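Local coordinates for DUF2520 domain-containing protein (Thermotoga maritima, PDB 2I76), which is of unknown function but binds NADPH in a dinucleotide-binding fold and is probably a dehydrogenase-like protein that works as a dimer, at residues Val225-Arg230 / Tyr243-Val247; Phe126-Gly130 / Ile152-Lys157. All blocks are in the same frame, centred on the assembly; numbering follows the deposited sequence.

Interaction 1 (Val225-Arg230 / Tyr243-Val247); sequences VVEEER and YDEIV
Y243 reaches across a helical hairpin to lay its ring against V226, E229 and R230, joining helix 223-237 to helix 241-258 in the all-helical C-terminal part of the chain, which belongs to a clan named after the C-terminal domain of 6-phosphogluconate dehydrogenase. The two short segments run nearly antiparallel (159°), with axes 11.3 Å apart at their closest, and Y243 bridges much of that spacing. Its CG stands anti to the backbone N (chi1 -172°), which aims the ring at the facing helix. One face of the ring is covered near its rim by R230, whose CA sits 3.8 Å from the ring centroid in a CH-pi contact. At the far end, Y243 OH gives a hydrogen bond of 2.8 Å to V226 O, arriving in the carbonyl plane on a lone pair, while E229 CB packs beside the same hydroxyl. With the ring cut back to an alanine here, V226 O would probably lose this donor and a gap would open beside R230 and E229. Next to the ring, V226 CG1 meets V247 CG1 at 3.5 Å, and both valines also touch V218 of helix 217-220. E229 also packs on H161 of the second subunit. The remaining side is looser and faces solvent: R230 runs out over the surface to form a salt bridge with D244, whose OD1 is held by T240 OG1. There the guanidinium and carboxylate planes lie 41° apart, and R230 NH1 meets D244 OD2 at 2.7 Å, from above the carboxylate plane.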
ATOM      1  N   VAL A 225      -9.477  20.608  -7.885  1.00 27.31           N
ATOM      2  CA  VAL A 225      -9.598  19.269  -8.459  1.00 25.61           C
ATOM      3  C   VAL A 225     -10.232  18.349  -7.419  1.00 22.80           C
ATOM      4  O   VAL A 225     -11.060  17.503  -7.754  1.00 20.69           O
ATOM      5  CB  VAL A 225      -8.225  18.671  -8.895  1.00 27.50           C
ATOM      6  CG1 VAL A 225      -7.410  19.706  -9.637  1.00 29.06           C
ATOM      7  CG2 VAL A 225      -7.478  18.151  -7.711  1.00 28.19           C
ATOM      8  N   VAL A 226      -9.859  18.534  -6.155  1.00 21.43           N
ATOM      9  CA  VAL A 226     -10.407  17.705  -5.081  1.00 22.66           C
ATOM     10  C   VAL A 226     -11.934  17.772  -5.131  1.00 21.88           C
ATOM     11  O   VAL A 226     -12.630  16.767  -4.940  1.00 20.65           O
ATOM     12  CB  VAL A 226      -9.921  18.177  -3.675  1.00 19.56           C
ATOM     13  CG1 VAL A 226     -10.455  17.247  -2.618  1.00 16.20           C
ATOM     14  CG2 VAL A 226      -8.392  18.200  -3.614  1.00 19.96           C
ATOM     15  N   GLU A 227     -12.429  18.968  -5.429  1.00 23.28           N
ATOM     16  CA  GLU A 227     -13.854  19.246  -5.503  1.00 25.32           C
ATOM     17  C   GLU A 227     -14.547  18.699  -6.731  1.00 26.48           C
ATOM     18  O   GLU A 227     -15.638  18.134  -6.633  1.00 27.34           O
ATOM     19  CB  GLU A 227     -14.081  20.746  -5.448  1.00 25.41           C
ATOM     20  CG  GLU A 227     -14.034  21.336  -4.063  1.00 26.83           C
ATOM     21  CD  GLU A 227     -13.621  22.784  -4.067  1.00 28.36           C
ATOM     22  OE1 GLU A 227     -12.412  23.076  -4.145  1.00 28.96           O
ATOM     23  OE2 GLU A 227     -14.513  23.641  -4.012  1.00 32.46           O
ATOM     24  N   GLU A 228     -13.945  18.888  -7.896  1.00 26.85           N
ATOM     25  CA  GLU A 228     -14.571  18.389  -9.109  1.00 28.68           C
ATOM     26  C   GLU A 228     -14.499  16.864  -9.139  1.00 29.24           C
ATOM     27  O   GLU A 228     -15.462  16.182  -9.498  1.00 28.53           O
ATOM     28  CB  GLU A 228     -13.891  18.997 -10.339  1.00 30.22           C
ATOM     29  CG  GLU A 228     -14.291  20.457 -10.606  1.00 31.90           C
ATOM     30  CD  GLU A 228     -13.894  20.940 -12.003  1.00 33.40           C
ATOM     31  OE1 GLU A 228     -14.173  20.225 -12.988  1.00 34.46           O
ATOM     32  OE2 GLU A 228     -13.316  22.043 -12.129  1.00 34.62           O
ATOM     33  N   GLU A 229     -13.344  16.345  -8.735  1.00 30.74           N
ATOM     34  CA  GLU A 229     -13.083  14.914  -8.685  1.00 29.20           C
ATOM     35  C   GLU A 229     -14.079  14.214  -7.780  1.00 29.11           C
ATOM     36  O   GLU A 229     -14.277  13.005  -7.896  1.00 29.33           O
ATOM     37  CB  GLU A 229     -11.668  14.672  -8.168  1.00 30.36           C
ATOM     38  CG  GLU A 229     -10.821  13.821  -9.079  1.00 31.41           C
ATOM     39  CD  GLU A 229      -9.453  14.421  -9.335  1.00 31.13           C
ATOM     40  OE1 GLU A 229      -9.141  14.667 -10.511  1.00 30.36           O
ATOM     41  OE2 GLU A 229      -8.695  14.649  -8.371  1.00 32.57           O
ATOM     42  N   ARG A 230     -14.682  14.974  -6.869  1.00 28.07           N
ATOM     43  CA  ARG A 230     -15.668  14.428  -5.950  1.00 28.28           C
ATOM     44  C   ARG A 230     -17.021  14.337  -6.643  1.00 30.07           C
ATOM     45  O   ARG A 230     -17.803  13.433  -6.347  1.00 31.57           O
ATOM     46  CB  ARG A 230     -15.776  15.295  -4.695  1.00 27.68           C
ATOM     47  CG  ARG A 230     -17.158  15.879  -4.440  1.00 28.73           C
ATOM     48  CD  ARG A 230     -17.610  15.693  -2.986  1.00 28.97           C
ATOM     49  NE  ARG A 230     -18.823  16.462  -2.674  1.00 26.57           N
ATOM     50  CZ  ARG A 230     -19.438  16.462  -1.492  1.00 25.31           C
ATOM     51  NH1 ARG A 230     -18.964  15.730  -0.489  1.00 25.49           N
ATOM     52  NH2 ARG A 230     -20.525  17.199  -1.313  1.00 23.79           N
ATOM     53  N   TYR A 243     -15.172   8.701  -0.774  1.00 20.40           N
ATOM     54  CA  TYR A 243     -14.357   9.798  -1.275  1.00 19.59           C
ATOM     55  C   TYR A 243     -14.151  10.836  -0.172  1.00 19.29           C
ATOM     56  O   TYR A 243     -13.018  11.149   0.177  1.00 20.31           O
ATOM     57  CB  TYR A 243     -15.043  10.460  -2.469  1.00 18.64           C
ATOM     58  CG  TYR A 243     -14.173  11.470  -3.161  1.00 18.09           C
ATOM     59  CD1 TYR A 243     -13.309  11.080  -4.179  1.00 17.65           C
ATOM     60  CD2 TYR A 243     -14.147  12.804  -2.743  1.00 17.51           C
ATOM     61  CE1 TYR A 243     -12.432  11.989  -4.769  1.00 15.09           C
ATOM     62  CE2 TYR A 243     -13.269  13.720  -3.324  1.00 15.23           C
ATOM     63  CZ  TYR A 243     -12.417  13.305  -4.334  1.00 13.51           C
ATOM     64  OH  TYR A 243     -11.561  14.210  -4.913  1.00 14.02           O
ATOM     65  N   ASP A 244     -15.248  11.357   0.376  1.00 18.56           N
ATOM     66  CA  ASP A 244     -15.199  12.369   1.438  1.00 19.17           C
ATOM     67  C   ASP A 244     -14.307  11.972   2.619  1.00 19.63           C
ATOM     68  O   ASP A 244     -13.504  12.769   3.096  1.00 19.83           O
ATOM     69  CB  ASP A 244     -16.610  12.663   1.988  1.00 20.30           C
ATOM     70  CG  ASP A 244     -17.614  13.086   0.907  1.00 20.99           C
ATOM     71  OD1 ASP A 244     -18.824  12.841   1.108  1.00 21.43           O
ATOM     72  OD2 ASP A 244     -17.216  13.662  -0.125  1.00 19.84           O
ATOM     73  N   GLU A 245     -14.451  10.739   3.091  1.00 18.98           N
ATOM     74  CA  GLU A 245     -13.683  10.250   4.233  1.00 19.62           C
ATOM     75  C   GLU A 245     -12.176  10.288   4.056  1.00 20.05           C
ATOM     76  O   GLU A 245     -11.456  10.849   4.887  1.00 20.56           O
ATOM     77  CB  GLU A 245     -14.121   8.829   4.583  1.00 20.80           C
ATOM     78  CG  GLU A 245     -14.859   8.745   5.903  1.00 24.99           C
ATOM     79  CD  GLU A 245     -16.008   9.741   5.992  1.00 28.99           C
ATOM     80  OE1 GLU A 245     -16.948   9.629   5.166  1.00 30.61           O
ATOM     81  OE2 GLU A 245     -15.968  10.634   6.880  1.00 31.11           O
ATOM     82  N   ILE A 246     -11.693   9.670   2.985  1.00 18.62           N
ATOM     83  CA  ILE A 246     -10.263   9.648   2.723  1.00 18.23           C
ATOM     84  C   ILE A 246      -9.731  11.072   2.533  1.00 17.99           C
ATOM     85  O   ILE A 246      -8.687  11.440   3.078  1.00 16.22           O
ATOM     86  CB  ILE A 246      -9.947   8.781   1.473  1.00 18.48           C
ATOM     87  CG1 ILE A 246     -10.017   7.300   1.843  1.00 18.21           C
ATOM     88  CG2 ILE A 246      -8.572   9.118   0.912  1.00 17.71           C
ATOM     89  CD1 ILE A 246     -11.298   6.628   1.433  1.00 18.97           C
ATOM     90  N   VAL A 247     -10.455  11.879   1.769  1.00 17.94           N
ATOM     91  CA  VAL A 247     -10.019  13.244   1.541  1.00 20.63           C
ATOM     92  C   VAL A 247      -9.856  13.987   2.868  1.00 20.49           C
ATOM     93  O   VAL A 247      -8.887  14.709   3.079  1.00 21.01           O
ATOM     94  CB  VAL A 247     -11.016  14.014   0.664  1.00 20.80           C
ATOM     95  CG1 VAL A 247     -10.499  15.428   0.418  1.00 20.97           C
ATOM     96  CG2 VAL A 247     -11.200  13.293  -0.651  1.00 21.89           C
TER

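Interaction 2 (Phe126-Gly130 / Ile152-Lys157); sequences FGLEG and IPSEKK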
ATOM      1  N   PHE A 126       7.066  -9.617  14.178  1.00 33.10           N
ATOM      2  CA  PHE A 126       6.146 -10.488  14.903  1.00 32.67           C
ATOM      3  C   PHE A 126       5.284  -9.813  15.953  1.00 33.51           C
ATOM      4  O   PHE A 126       5.719  -8.915  16.675  1.00 34.59           O
ATOM      5  CB  PHE A 126       6.892 -11.633  15.585  1.00 31.56           C
ATOM      6  CG  PHE A 126       7.444 -12.648  14.638  1.00 31.22           C
ATOM      7  CD1 PHE A 126       8.784 -12.614  14.271  1.00 32.73           C
ATOM      8  CD2 PHE A 126       6.632 -13.646  14.123  1.00 30.71           C
ATOM      9  CE1 PHE A 126       9.311 -13.564  13.406  1.00 33.31           C
ATOM     10  CE2 PHE A 126       7.142 -14.600  13.259  1.00 32.44           C
ATOM     11  CZ  PHE A 126       8.487 -14.560  12.898  1.00 33.75           C
ATOM     12  N   GLY A 127       4.043 -10.269  16.030  1.00 33.89           N
ATOM     13  CA  GLY A 127       3.131  -9.755  17.024  1.00 33.84           C
ATOM     14  C   GLY A 127       3.035 -10.843  18.071  1.00 33.52           C
ATOM     15  O   GLY A 127       2.361 -11.857  17.869  1.00 32.44           O
ATOM     16  N   LEU A 128       3.730 -10.651  19.183  1.00 34.38           N
ATOM     17  CA  LEU A 128       3.706 -11.636  20.248  1.00 35.56           C
ATOM     18  C   LEU A 128       2.744 -11.144  21.316  1.00 36.19           C
ATOM     19  O   LEU A 128       2.352  -9.978  21.324  1.00 36.80           O
ATOM     20  CB  LEU A 128       5.108 -11.825  20.836  1.00 34.85           C
ATOM     21  CG  LEU A 128       6.266 -11.752  19.836  1.00 34.70           C
ATOM     22  CD1 LEU A 128       7.540 -12.229  20.496  1.00 34.14           C
ATOM     23  CD2 LEU A 128       5.955 -12.601  18.624  1.00 35.79           C
ATOM     24  N   GLU A 129       2.377 -12.045  22.215  1.00 37.18           N
ATOM     25  CA  GLU A 129       1.444 -11.760  23.297  1.00 37.43           C
ATOM     26  C   GLU A 129       1.267 -13.111  23.989  1.00 39.27           C
ATOM     27  O   GLU A 129       0.618 -14.017  23.460  1.00 39.85           O
ATOM     28  CB  GLU A 129       0.126 -11.232  22.699  1.00 34.35           C
ATOM     29  CG  GLU A 129      -1.068 -11.139  23.629  1.00 31.11           C
ATOM     30  CD  GLU A 129      -1.835 -12.448  23.730  1.00 31.37           C
ATOM     31  OE1 GLU A 129      -1.742 -13.114  24.786  1.00 33.00           O
ATOM     32  OE2 GLU A 129      -2.520 -12.822  22.753  1.00 29.09           O
ATOM     33  N   GLY A 130       1.884 -13.260  25.154  1.00 41.42           N
ATOM     34  CA  GLY A 130       1.783 -14.518  25.862  1.00 42.19           C
ATOM     35  C   GLY A 130       1.638 -14.422  27.365  1.00 43.89           C
ATOM     36  O   GLY A 130       1.471 -13.343  27.954  1.00 42.55           O
ATOM     37  N   ILE A 152       2.185  -7.194  22.868  1.00 35.58           N
ATOM     38  CA  ILE A 152       0.927  -6.478  22.956  1.00 36.50           C
ATOM     39  C   ILE A 152       0.037  -7.164  23.987  1.00 36.23           C
ATOM     40  O   ILE A 152      -0.008  -8.386  24.053  1.00 37.64           O
ATOM     41  CB  ILE A 152       0.248  -6.454  21.551  1.00 36.28           C
ATOM     42  CG1 ILE A 152      -1.265  -6.369  21.684  1.00 38.48           C
ATOM     43  CG2 ILE A 152       0.606  -7.696  20.760  1.00 34.26           C
ATOM     44  CD1 ILE A 152      -1.973  -6.453  20.355  1.00 40.14           C
ATOM     45  N   PRO A 153      -0.682  -6.390  24.812  1.00 38.18           N
ATOM     46  CA  PRO A 153      -1.526  -7.083  25.792  1.00 40.46           C
ATOM     47  C   PRO A 153      -2.582  -7.940  25.105  1.00 43.06           C
ATOM     48  O   PRO A 153      -2.973  -7.656  23.966  1.00 43.87           O
ATOM     49  CB  PRO A 153      -2.138  -5.935  26.593  1.00 39.13           C
ATOM     50  CG  PRO A 153      -2.244  -4.833  25.563  1.00 37.59           C
ATOM     51  CD  PRO A 153      -0.919  -4.933  24.837  1.00 37.45           C
ATOM     52  N   SER A 154      -3.036  -8.989  25.790  1.00 45.15           N
ATOM     53  CA  SER A 154      -4.064  -9.878  25.238  1.00 46.71           C
ATOM     54  C   SER A 154      -5.385  -9.136  24.986  1.00 47.86           C
ATOM     55  O   SER A 154      -6.183  -9.523  24.120  1.00 47.37           O
ATOM     56  CB  SER A 154      -4.330 -11.051  26.189  1.00 47.37           C
ATOM     57  OG  SER A 154      -3.263 -11.980  26.190  1.00 47.70           O
ATOM     58  N   GLU A 155      -5.611  -8.072  25.748  1.00 47.54           N
ATOM     59  CA  GLU A 155      -6.834  -7.298  25.607  1.00 47.75           C
ATOM     60  C   GLU A 155      -6.721  -6.184  24.558  1.00 45.38           C
ATOM     61  O   GLU A 155      -7.456  -5.191  24.588  1.00 44.75           O
ATOM     62  CB  GLU A 155      -7.235  -6.749  26.985  1.00 50.65           C
ATOM     63  CG  GLU A 155      -6.048  -6.356  27.845  1.00 54.65           C
ATOM     64  CD  GLU A 155      -5.671  -4.897  27.682  1.00 56.78           C
ATOM     65  OE1 GLU A 155      -4.466  -4.569  27.814  1.00 57.20           O
ATOM     66  OE2 GLU A 155      -6.588  -4.079  27.438  1.00 56.67           O
ATOM     67  N   LYS A 156      -5.801  -6.372  23.617  1.00 43.26           N
ATOM     68  CA  LYS A 156      -5.588  -5.404  22.553  1.00 42.02           C
ATOM     69  C   LYS A 156      -5.235  -6.073  21.226  1.00 40.23           C
ATOM     70  O   LYS A 156      -4.802  -5.417  20.283  1.00 40.41           O
ATOM     71  CB  LYS A 156      -4.473  -4.433  22.949  1.00 41.95           C
ATOM     72  CG  LYS A 156      -4.819  -3.500  24.089  1.00 41.34           C
ATOM     73  CD  LYS A 156      -6.061  -2.699  23.786  1.00 41.38           C
ATOM     74  CE  LYS A 156      -6.159  -1.528  24.729  1.00 42.94           C
ATOM     75  NZ  LYS A 156      -4.877  -0.731  24.728  1.00 42.69           N
ATOM     76  N   LYS A 157      -5.434  -7.379  21.148  1.00 40.15           N
ATOM     77  CA  LYS A 157      -5.112  -8.117  19.939  1.00 39.93           C
ATOM     78  C   LYS A 157      -6.099  -7.824  18.812  1.00 39.93           C
ATOM     79  O   LYS A 157      -5.745  -7.928  17.630  1.00 39.21           O
ATOM     80  CB  LYS A 157      -5.069  -9.613  20.254  1.00 40.32           C
ATOM     81  CG  LYS A 157      -4.315 -10.429  19.233  1.00 38.91           C
ATOM     82  CD  LYS A 157      -3.713 -11.663  19.864  1.00 37.40           C
ATOM     83  CE  LYS A 157      -2.886 -12.445  18.855  1.00 37.50           C
ATOM     84  NZ  LYS A 157      -1.903 -11.570  18.177  1.00 35.88           N
TER
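L128 O accepts the backbone N-H of I152 at 3.2 Å, N to O, carrying the parallel pairing of strands 126-128 and 149-151 one step further, just where the second strand gives way to the loop before helix 157-168. These two strands are joined through helix 135-145 in a beta-alpha-beta crossover at one edge of the nucleotide-binding domain's sheet. L128 turns its side chain away from the loop, onto V138 and A142 of that helix, whereas the next residue, E129, turns toward the loop and covers more surface than any other residue here. With CG anti to the backbone N (chi1 168°), the E129 side chain lies against the carbonyl oxygen of I152, E129 CB being 3.2 Å from I152 O; a bend at chi2 (-85°) then carries the carboxylate over to S154 and K157. E129 OE1 faces S154 OG, but that hydroxyl is crowded in the model and the bond's length is doubtful. Sounder are the hydrogen bonds to two other serines, OE1 with S94 OG and OE2 with S93 OG. K157, in the first turn of its helix, crosses E129 at about a right angle. Its methylene CD comes 3.3 Å from E129 OE2, yet NZ stays 4.8 Å from that oxygen, too far for a salt bridge. The buried carboxylate is therefore fixed mainly by hydroxyls, and the lysine charge nearby would probably help it to stay ionised without pairing directly with it.

The two contacts lie in different parts of the chain, their centres about 37 Å apart, and share no helix or strand. Interaction 2 belongs to the buried interior, where a sheet edge turns into the loop leading to helix 157-168; interaction 1 is a partly buried pairing of two helices near the C-terminus, with one flank in solvent. Their charged groups differ accordingly: at the surface of 225-230/243-247 arginine and aspartate join directly, while within 126-130/152-157 a glutamate is held by serines and its lysine stays short of pairing. Both meet the second subunit, and each has a bound NADPH about 7 to 8 Å from its nearest side chain.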